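Local atomic coordinates of 5' nucleotidase family protein (Staphylococcus aureus subsp. aureus, PDB entry 4Q7F), a protein that belongs to the 5' nucleotidase family and pairs a metal-binding calcineurin-like phosphoesterase domain with a 5'-nucleotidase C-terminal domain. Residues I135-D139 and S140-D144; F185-L188 and Q189-L192; R448-G451 and Q452-S455. One frame throughout, in Å; residues are numbered along the deposited sequence. Where two conformers were deposited one is given.

Contact 1: I135-D139 and S140-D144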
ATOM      1  N   ILE A 135      11.976 -11.123   8.807  1.00 25.80           N
ATOM      2  CA  ILE A 135      12.650  -9.828   8.750  1.00 25.87           C
ATOM      3  C   ILE A 135      13.571  -9.794   9.940  1.00 27.80           C
ATOM      4  O   ILE A 135      13.117  -9.839  11.104  1.00 27.88           O
ATOM      5  CB  ILE A 135      11.693  -8.628   8.807  1.00 24.69           C
ATOM      6  CG1 ILE A 135      10.807  -8.600   7.569  1.00 23.86           C
ATOM      7  CG2 ILE A 135      12.482  -7.328   8.909  1.00 25.19           C
ATOM      8  CD1 ILE A 135       9.858  -7.419   7.495  1.00 23.10           C
ATOM      9  N   TYR A 136      14.867  -9.749   9.666  1.00 29.38           N
ATOM     10  CA  TYR A 136      15.872  -9.731  10.721  1.00 31.19           C
ATOM     11  C   TYR A 136      16.485  -8.363  10.927  1.00 31.51           C
ATOM     12  O   TYR A 136      16.692  -7.589   9.963  1.00 30.35           O
ATOM     13  CB  TYR A 136      16.990 -10.728  10.401  1.00 33.38           C
ATOM     14  CG  TYR A 136      16.699 -12.170  10.754  1.00 35.68           C
ATOM     15  CD1 TYR A 136      15.626 -12.860  10.195  1.00 35.85           C
ATOM     16  CD2 TYR A 136      17.545 -12.868  11.612  1.00 38.37           C
ATOM     17  CE1 TYR A 136      15.379 -14.192  10.521  1.00 36.51           C
ATOM     18  CE2 TYR A 136      17.319 -14.197  11.924  1.00 39.92           C
ATOM     19  CZ  TYR A 136      16.238 -14.855  11.380  1.00 39.37           C
ATOM     20  OH  TYR A 136      16.032 -16.183  11.713  1.00 42.62           O
ATOM     21  N   GLU A 137      16.770  -8.068  12.184  1.00 32.66           N
ATOM     22  CA  GLU A 137      17.480  -6.863  12.554  1.00 35.28           C
ATOM     23  C   GLU A 137      18.785  -7.399  13.151  1.00 38.79           C
ATOM     24  O   GLU A 137      18.783  -8.035  14.211  1.00 37.80           O
ATOM     25  CB  GLU A 137      16.703  -6.061  13.568  1.00 36.43           C
ATOM     26  CG  GLU A 137      17.403  -4.777  13.962  1.00 38.43           C
ATOM     27  CD  GLU A 137      16.724  -4.070  15.113  1.00 38.92           C
ATOM     28  OE1 GLU A 137      16.132  -4.734  15.987  1.00 42.44           O
ATOM     29  OE2 GLU A 137      16.826  -2.843  15.170  1.00 40.92           O
ATOM     30  N   ASN A 138      19.892  -7.152  12.463  1.00 42.12           N
ATOM     31  CA  ASN A 138      21.179  -7.690  12.859  1.00 47.14           C
ATOM     32  C   ASN A 138      21.092  -9.229  12.800  1.00 48.66           C
ATOM     33  O   ASN A 138      20.729  -9.774  11.746  1.00 50.46           O
ATOM     34  CB  ASN A 138      21.660  -7.120  14.209  1.00 48.83           C
ATOM     35  CG  ASN A 138      21.925  -5.619  14.146  1.00 50.24           C
ATOM     36  OD1 ASN A 138      22.245  -5.068  13.086  1.00 51.52           O
ATOM     37  ND2 ASN A 138      21.809  -4.955  15.285  1.00 52.53           N
ATOM     38  N   ASP A 139      21.355  -9.920  13.902  0.60 47.96           N
ATOM     39  CA  ASP A 139      21.359 -11.379  13.874  0.60 49.72           C
ATOM     40  C   ASP A 139      20.169 -12.049  14.578  0.60 47.09           C
ATOM     41  O   ASP A 139      20.291 -13.147  15.106  0.60 50.17           O
ATOM     42  CB  ASP A 139      22.709 -11.889  14.419  0.60 52.08           C
ATOM     43  CG  ASP A 139      23.894 -11.384  13.596  0.60 52.70           C
ATOM     44  OD1 ASP A 139      23.713 -11.064  12.400  0.60 51.75           O
ATOM     45  OD2 ASP A 139      25.012 -11.316  14.140  0.60 58.47           O
ATOM     46  N   SER A 140      19.016 -11.387  14.568  1.00 44.57           N
ATOM     47  CA  SER A 140      17.795 -11.960  15.130  1.00 42.08           C
ATOM     48  C   SER A 140      16.585 -11.267  14.488  1.00 37.63           C
ATOM     49  O   SER A 140      16.746 -10.303  13.738  1.00 35.63           O
ATOM     50  CB  SER A 140      17.762 -11.834  16.658  1.00 43.88           C
ATOM     51  OG  SER A 140      17.609 -10.483  17.053  1.00 46.84           O
ATOM     52  N   THR A 141      15.393 -11.780  14.756  1.00 34.40           N
ATOM     53  CA  THR A 141      14.182 -11.199  14.196  1.00 33.25           C
ATOM     54  C   THR A 141      13.947  -9.798  14.766  1.00 32.15           C
ATOM     55  O   THR A 141      14.250  -9.530  15.922  1.00 31.57           O
ATOM     56  CB  THR A 141      12.945 -12.088  14.439  1.00 32.84           C
ATOM     57  OG1 THR A 141      12.807 -12.354  15.846  1.00 33.18           O
ATOM     58  CG2 THR A 141      13.074 -13.415  13.671  1.00 33.46           C
ATOM     59  N   LEU A 142      13.462  -8.903  13.917  1.00 31.77           N
ATOM     60  CA  LEU A 142      13.123  -7.543  14.328  1.00 31.09           C
ATOM     61  C   LEU A 142      12.108  -7.626  15.464  1.00 30.94           C
ATOM     62  O   LEU A 142      12.270  -6.975  16.491  1.00 30.25           O
ATOM     63  CB  LEU A 142      12.552  -6.760  13.145  1.00 30.13           C
ATOM     64  CG  LEU A 142      11.856  -5.431  13.450  1.00 29.61           C
ATOM     65  CD1 LEU A 142      12.764  -4.444  14.167  1.00 30.33           C
ATOM     66  CD2 LEU A 142      11.314  -4.838  12.162  1.00 29.68           C
ATOM     67  N   THR A 143      11.064  -8.435  15.263  1.00 31.04           N
ATOM     68  CA  THR A 143      10.028  -8.659  16.292  1.00 30.92           C
ATOM     69  C   THR A 143      10.508  -9.682  17.305  1.00 31.57           C
ATOM     70  O   THR A 143      11.408 -10.484  17.017  1.00 31.64           O
ATOM     71  CB  THR A 143       8.687  -9.150  15.698  1.00 29.61           C
ATOM     72  OG1 THR A 143       8.879 -10.323  14.880  1.00 29.12           O
ATOM     73  CG2 THR A 143       8.055  -8.072  14.859  1.00 28.99           C
ATOM     74  N   ASP A 144       9.932  -9.637  18.503  1.00 31.48           N
ATOM     75  CA  ASP A 144      10.292 -10.594  19.542  1.00 33.36           C
ATOM     76  C   ASP A 144      10.141 -12.027  19.043  1.00 32.20           C
ATOM     77  O   ASP A 144      10.994 -12.864  19.292  1.00 32.56           O
ATOM     78  CB  ASP A 144       9.427 -10.403  20.797  1.00 35.40           C
ATOM     79  CG  ASP A 144       9.700  -9.087  21.509  1.00 37.45           C
ATOM     80  OD1 ASP A 144      10.731  -8.459  21.234  1.00 40.65           O
ATOM     81  OD2 ASP A 144       8.884  -8.680  22.354  1.00 42.06           O
TER
HETATM   82  O   HOH W   1      10.747  -9.761  12.728  1.00 22.71           O
HETATM   83  O   HOH W   2      16.724  -7.879  16.484  0.50 34.30           O
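Glu137 and Ser140 close a two-residue beta hairpin, with Asn138 and Asp139 at the corners of a type II' turn. Its backbone bonds are uneven. Glu137 N donates to Ser140 O at 2.7 Å, while the return bond from Ser140 N to Glu137 O is weak at 3.4 Å. Further from the turn, Leu142 N reaches Ile135 O at 3.0 Å in a nearly straight bond (N-H...O 175°), although the chain has by then left the strand.

Two waters extend this network. One gives a hydrogen to Ile135 O and accepts from Thr143 N; the other is hydrogen-bonded to Ser140 OG at 2.8 Å and lies where it can donate to Glu137 O and Thr141 O.

The side chains meet on two sides of the hairpin. The apolar contact at the non-hydrogen-bonded pair is CH-pi: Thr141 CG2 lies over the face of the Tyr136 ring, 4.3 Å from its centroid; the ring also meets His182 edge to face. With CG anti to the backbone N (chi1 -179°) and the rest extended, Glu137 crosses the leucine side chain on the other side and brings OE1 to 3.8 Å from Leu142 CD1. Ile135 CG2 approaches Leu142 CD2 more loosely.

Two side-chain groups make polar bonds. Thr141 OG1 points away from the ring and donates to Thr143 O at 2.6 Å, and Glu137 OE2 pairs with Lys120 of helix 116-125.

Ile135 O therefore serves both a peptide N-H and a water, which ties the chain beyond the hairpin to its first strand, while one carboxylate oxygen of Glu137 is paired with Lys120 and the other borders a Leu142 methyl.

Contact 2: F185-L188 and Q189-L192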
ATOM      1  N   PHE A 185       8.793 -17.717   1.370  1.00 31.72           N
ATOM      2  CA  PHE A 185       8.753 -19.123   0.991  1.00 33.86           C
ATOM      3  C   PHE A 185       9.838 -19.915   1.712  1.00 35.62           C
ATOM      4  O   PHE A 185       9.580 -21.008   2.238  1.00 36.23           O
ATOM      5  CB  PHE A 185       8.961 -19.277  -0.521  1.00 35.11           C
ATOM      6  CG  PHE A 185       8.983 -20.707  -0.985  1.00 37.16           C
ATOM      7  CD1 PHE A 185      10.110 -21.486  -0.808  1.00 38.90           C
ATOM      8  CD2 PHE A 185       7.879 -21.268  -1.602  1.00 38.57           C
ATOM      9  CE1 PHE A 185      10.134 -22.805  -1.223  1.00 41.47           C
ATOM     10  CE2 PHE A 185       7.901 -22.584  -2.032  1.00 40.31           C
ATOM     11  CZ  PHE A 185       9.029 -23.354  -1.840  1.00 41.88           C
ATOM     12  N   GLU A 186      11.059 -19.378   1.710  1.00 37.01           N
ATOM     13  CA  GLU A 186      12.202 -20.074   2.321  1.00 38.99           C
ATOM     14  C   GLU A 186      12.068 -20.209   3.830  1.00 37.17           C
ATOM     15  O   GLU A 186      12.368 -21.259   4.385  1.00 37.58           O
ATOM     16  CB  GLU A 186      13.519 -19.382   1.988  1.00 41.59           C
ATOM     17  CG  GLU A 186      13.859 -19.384   0.506  1.00 45.71           C
ATOM     18  CD  GLU A 186      15.178 -18.702   0.209  1.00 49.90           C
ATOM     19  OE1 GLU A 186      15.960 -18.450   1.161  1.00 53.27           O
ATOM     20  OE2 GLU A 186      15.431 -18.426  -0.981  1.00 51.88           O
ATOM     21  N   ILE A 187      11.634 -19.145   4.493  1.00 34.75           N
ATOM     22  CA  ILE A 187      11.470 -19.205   5.946  1.00 34.16           C
ATOM     23  C   ILE A 187      10.346 -20.185   6.308  1.00 33.99           C
ATOM     24  O   ILE A 187      10.462 -20.946   7.276  1.00 35.26           O
ATOM     25  CB  ILE A 187      11.240 -17.811   6.549  1.00 32.12           C
ATOM     26  CG1 ILE A 187      12.461 -16.925   6.296  1.00 32.32           C
ATOM     27  CG2 ILE A 187      10.955 -17.905   8.040  1.00 32.23           C
ATOM     28  CD1 ILE A 187      13.785 -17.500   6.777  1.00 34.12           C
ATOM     29  N   LEU A 188       9.264 -20.169   5.537  1.00 32.97           N
ATOM     30  CA  LEU A 188       8.170 -21.092   5.776  1.00 33.85           C
ATOM     31  C   LEU A 188       8.677 -22.518   5.618  1.00 35.70           C
ATOM     32  O   LEU A 188       8.469 -23.357   6.495  1.00 35.35           O
ATOM     33  CB  LEU A 188       6.994 -20.845   4.814  1.00 34.23           C
ATOM     34  CG  LEU A 188       5.812 -21.823   4.945  1.00 34.52           C
ATOM     35  CD1 LEU A 188       5.239 -21.805   6.350  1.00 33.82           C
ATOM     36  CD2 LEU A 188       4.737 -21.470   3.933  1.00 35.19           C
ATOM     37  N   GLN A 189       9.343 -22.776   4.493  1.00 36.19           N
ATOM     38  CA  GLN A 189       9.895 -24.088   4.187  1.00 38.51           C
ATOM     39  C   GLN A 189      10.774 -24.628   5.309  1.00 38.98           C
ATOM     40  O   GLN A 189      10.745 -25.819   5.624  1.00 39.25           O
ATOM     41  CB  GLN A 189      10.731 -24.014   2.910  1.00 39.98           C
ATOM     42  CG  GLN A 189      11.322 -25.356   2.502  1.00 42.97           C
ATOM     43  CD  GLN A 189      12.077 -25.277   1.200  1.00 44.58           C
ATOM     44  OE1 GLN A 189      11.871 -26.089   0.312  1.00 48.05           O
ATOM     45  NE2 GLN A 189      12.938 -24.281   1.070  1.00 43.87           N
ATOM     46  N   GLN A 190      11.558 -23.740   5.899  1.00 38.50           N
ATOM     47  CA  GLN A 190      12.467 -24.118   6.964  1.00 40.02           C
ATOM     48  C   GLN A 190      11.746 -24.364   8.298  1.00 40.25           C
ATOM     49  O   GLN A 190      12.127 -25.255   9.037  1.00 40.60           O
ATOM     50  CB  GLN A 190      13.563 -23.061   7.084  1.00 40.24           C
ATOM     51  CG  GLN A 190      14.431 -23.006   5.824  1.00 41.66           C
ATOM     52  CD  GLN A 190      15.274 -21.750   5.720  1.00 41.36           C
ATOM     53  OE1 GLN A 190      15.515 -21.066   6.713  1.00 41.93           O
ATOM     54  NE2 GLN A 190      15.735 -21.446   4.509  1.00 41.68           N
ATOM     55  N   TYR A 191      10.691 -23.595   8.579  1.00 39.18           N
ATOM     56  CA  TYR A 191       9.920 -23.755   9.820  1.00 39.74           C
ATOM     57  C   TYR A 191       8.886 -24.887   9.840  1.00 39.19           C
ATOM     58  O   TYR A 191       8.584 -25.424  10.909  1.00 37.99           O
ATOM     59  CB  TYR A 191       9.170 -22.473  10.164  1.00 40.20           C
ATOM     60  CG  TYR A 191       9.876 -21.525  11.098  1.00 43.23           C
ATOM     61  CD1 TYR A 191       9.698 -21.632  12.478  1.00 46.71           C
ATOM     62  CD2 TYR A 191      10.662 -20.493  10.617  1.00 44.27           C
ATOM     63  CE1 TYR A 191      10.310 -20.748  13.345  1.00 49.61           C
ATOM     64  CE2 TYR A 191      11.279 -19.605  11.474  1.00 46.45           C
ATOM     65  CZ  TYR A 191      11.095 -19.733  12.831  1.00 48.82           C
ATOM     66  OH  TYR A 191      11.708 -18.850  13.681  1.00 54.43           O
ATOM     67  N   LEU A 192       8.308 -25.218   8.687  1.00 38.36           N
ATOM     68  CA  LEU A 192       7.287 -26.266   8.645  1.00 39.98           C
ATOM     69  C   LEU A 192       7.597 -27.532   9.421  1.00 40.88           C
ATOM     70  O   LEU A 192       6.791 -27.934  10.253  1.00 39.74           O
ATOM     71  CB  LEU A 192       6.867 -26.621   7.229  1.00 40.88           C
ATOM     72  CG  LEU A 192       5.716 -25.756   6.732  1.00 41.00           C
ATOM     73  CD1 LEU A 192       5.476 -26.003   5.256  1.00 42.32           C
ATOM     74  CD2 LEU A 192       4.452 -26.028   7.529  1.00 40.71           C
TER
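Helix 184-198 of the calcineurin-like phosphoesterase domain packs against strands 155-163 and 201-207, and residues 185 to 192 span about two of its turns. Four consecutive i to i+4 bonds hold them: Gln189 N to Phe185 O, Gln190 N to Glu186 O, Tyr191 N to Ile187 O and Leu192 N to Leu188 O, the last at 2.9 Å with the donor nearly in line with the C=O.

The same spacing pairs the side chains. Ile187 and Tyr191 run side by side in the same direction, and Ile187 CG2, anti to the backbone N, lies 3.7 Å from Tyr191 CD2. The ring also brings its edge to Ile187 O, which lies in the ring plane 3.4 Å from Tyr191 CD2. Leu188 reaches Leu192 with one methyl, Leu188 CD1 to Leu192 CG at 4.0 Å, on the side where both leucines touch strand 201-207. Phe185 meets the amide of Gln189 through ring atom CE1, 3.9 Å from Gln189 NE2, the two planes 75° apart; its ring also meets Phe236 of helix 229-236. Gln190, its chain extended, runs back along the preceding turn, Gln190 CG 3.1 Å from Glu186 O, and sets its OE1 near Ile187 CD1.

Polar bonding across these turns is thus confined to the main chain, and the side chains add van der Waals contact: hydrocarbon toward the strands, while the exposed glutamines lay their amides against the Phe185 ring and an Ile187 methyl.

Contact 3: R448-G451 and Q452-S455; sequences RPKG and QRVS
Arg453 turns its guanidinium edge to Arg448 O: NE donates at 2.9 Å, nearly straight at 170°, with the oxygen in the guanidinium plane. One face of the same group carries Lys450 CG, 3.6 Å above the plane and over its centre, the two long chains lying side by side. Beside them Gln452 N donates to Pro449 O at 3.1 Å, closing a type II turn whose Gly451 has a positive phi (90°). Above the proline ring, Gln452 CG lies 4.0 Å from Pro449 CD.

Waters bridge further polar atoms of the turn. One accepts from Arg448 NH1 at 2.7 Å, donates to Gln452 O and lies 2.8 Å from Ser455 OG; another joins Lys450 O to Gln452 NE2.

Further out, Arg453 NH1 bonds to the carbonyls of Ala408 and Phe411, which fixes the rotation of the guanidinium, and Lys450 NZ pairs with Asp423, which probably eases the proximity of the two positive groups. Glu405 receives the backbone N-H groups of Arg453 and Val454. This is a largely solvent-exposed connection, Arg453 excepted, between antiparallel neighbours, strands 441-445 and 454-459, built round a type II beta turn with glycine at its third position.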
ATOM      1  N   ARG A 448       2.389   0.554 -30.819  1.00 25.77           N
ATOM      2  CA  ARG A 448       3.722  -0.037 -31.043  1.00 25.42           C
ATOM      3  C   ARG A 448       4.127  -0.932 -29.881  1.00 25.11           C
ATOM      4  O   ARG A 448       3.602  -0.770 -28.786  1.00 24.48           O
ATOM      5  CB  ARG A 448       4.731   1.078 -31.275  1.00 24.77           C
ATOM      6  CG  ARG A 448       4.360   1.910 -32.506  1.00 24.87           C
ATOM      7  CD  ARG A 448       5.264   3.096 -32.693  1.00 24.18           C
ATOM      8  NE  ARG A 448       4.779   3.940 -33.776  1.00 24.19           N
ATOM      9  CZ  ARG A 448       5.419   5.007 -34.244  1.00 23.46           C
ATOM     10  NH1 ARG A 448       6.601   5.376 -33.728  1.00 23.05           N
ATOM     11  NH2 ARG A 448       4.884   5.699 -35.242  1.00 23.05           N
ATOM     12  N   PRO A 449       5.073  -1.865 -30.102  1.00 25.67           N
ATOM     13  CA  PRO A 449       5.420  -2.770 -29.017  1.00 25.98           C
ATOM     14  C   PRO A 449       5.959  -2.049 -27.802  1.00 25.22           C
ATOM     15  O   PRO A 449       6.598  -0.998 -27.926  1.00 23.35           O
ATOM     16  CB  PRO A 449       6.490  -3.670 -29.636  1.00 27.15           C
ATOM     17  CG  PRO A 449       6.176  -3.660 -31.092  1.00 27.63           C
ATOM     18  CD  PRO A 449       5.712  -2.259 -31.371  1.00 26.74           C
ATOM     19  N   LYS A 450       5.677  -2.603 -26.631  1.00 25.53           N
ATOM     20  CA  LYS A 450       6.153  -2.036 -25.384  1.00 26.37           C
ATOM     21  C   LYS A 450       7.664  -1.911 -25.451  1.00 25.77           C
ATOM     22  O   LYS A 450       8.332  -2.782 -26.012  1.00 26.32           O
ATOM     23  CB  LYS A 450       5.731  -2.915 -24.179  1.00 27.23           C
ATOM     24  CG  LYS A 450       4.233  -2.949 -23.980  1.00 29.39           C
ATOM     25  CD  LYS A 450       3.815  -3.709 -22.707  1.00 32.24           C
ATOM     26  CE  LYS A 450       2.307  -3.613 -22.476  1.00 34.45           C
ATOM     27  NZ  LYS A 450       1.874  -4.272 -21.199  1.00 38.02           N
ATOM     28  N   GLY A 451       8.197  -0.823 -24.896  1.00 25.10           N
ATOM     29  CA  GLY A 451       9.625  -0.585 -24.943  1.00 25.64           C
ATOM     30  C   GLY A 451      10.073   0.228 -26.182  1.00 25.67           C
ATOM     31  O   GLY A 451      11.227   0.654 -26.258  1.00 25.24           O
ATOM     32  N   GLN A 452       9.200   0.426 -27.169  1.00 24.96           N
ATOM     33  CA  GLN A 452       9.567   1.257 -28.312  1.00 24.84           C
ATOM     34  C   GLN A 452       8.433   2.175 -28.753  1.00 23.90           C
ATOM     35  O   GLN A 452       8.292   2.516 -29.926  1.00 23.36           O
ATOM     36  CB  GLN A 452      10.095   0.414 -29.465  1.00 26.54           C
ATOM     37  CG  GLN A 452       9.116  -0.547 -30.077  1.00 27.63           C
ATOM     38  CD  GLN A 452       9.803  -1.470 -31.047  1.00 29.36           C
ATOM     39  OE1 GLN A 452       9.751  -1.271 -32.263  1.00 30.75           O
ATOM     40  NE2 GLN A 452      10.523  -2.442 -30.514  1.00 30.28           N
ATOM     41  N   ARG A 453       7.704   2.652 -27.761  1.00 22.62           N
ATOM     42  CA  ARG A 453       6.546   3.499 -27.950  1.00 22.33           C
ATOM     43  C   ARG A 453       6.822   4.978 -27.790  1.00 20.96           C
ATOM     44  O   ARG A 453       5.944   5.774 -28.103  1.00 20.95           O
ATOM     45  CB  ARG A 453       5.471   3.148 -26.880  1.00 22.64           C
ATOM     46  CG  ARG A 453       4.878   1.750 -26.977  1.00 23.94           C
ATOM     47  CD  ARG A 453       3.851   1.483 -25.871  1.00 23.70           C
ATOM     48  NE  ARG A 453       3.052   0.283 -26.157  1.00 24.65           N
ATOM     49  CZ  ARG A 453       2.120  -0.222 -25.351  1.00 25.01           C
ATOM     50  NH1 ARG A 453       1.833   0.362 -24.211  1.00 23.85           N
ATOM     51  NH2 ARG A 453       1.447  -1.297 -25.720  1.00 26.95           N
ATOM     52  N   VAL A 454       7.976   5.346 -27.230  1.00 19.76           N
ATOM     53  CA  VAL A 454       8.271   6.755 -26.964  1.00 19.18           C
ATOM     54  C   VAL A 454       9.045   7.369 -28.147  1.00 19.73           C
ATOM     55  O   VAL A 454      10.030   6.831 -28.552  1.00 19.65           O
ATOM     56  CB  VAL A 454       9.062   6.926 -25.675  1.00 19.38           C
ATOM     57  CG1 VAL A 454       9.379   8.397 -25.426  1.00 19.63           C
ATOM     58  CG2 VAL A 454       8.287   6.354 -24.488  1.00 19.17           C
ATOM     59  N   SER A 455       8.529   8.477 -28.669  1.00 19.80           N
ATOM     60  CA  SER A 455       9.098   9.195 -29.805  1.00 20.90           C
ATOM     61  C   SER A 455       9.139  10.685 -29.526  1.00 21.63           C
ATOM     62  O   SER A 455       8.516  11.181 -28.571  1.00 21.41           O
ATOM     63  CB  SER A 455       8.230   8.971 -31.038  1.00 20.83           C
ATOM     64  OG  SER A 455       8.327   7.643 -31.500  1.00 21.04           O
TER
HETATM   65  O   HOH W   3       9.222   7.314 -33.802  1.00 19.89           O
HETATM   66  O   HOH W   4       7.593   4.966 -31.224  1.00 23.53           O
HETATM   67  O   HOH W   5      10.519  -2.933 -27.787  1.00 38.00           O

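In the fold
Contacts 1 and 2 belong to the calcineurin-like phosphoesterase domain, their centres about 16 Å apart and their nearest atoms about 5 Å; contact 3 lies in the C-terminal domain, about 44 Å from contact 1 and about 41 Å from contact 2, centre to centre. Strand 179-181 pairs with strand 135-137 of contact 1 and leads along the chain into the helix of contact 2. Contact 2 is partly buried and is held by a regular run of backbone bonds. The other two are surface turns, where waters bridge main-chain and side-chain atoms. They differ in kind: contact 1 closes a tight hairpin, whereas contact 3 makes a longer connection fastened by an arginine side chain.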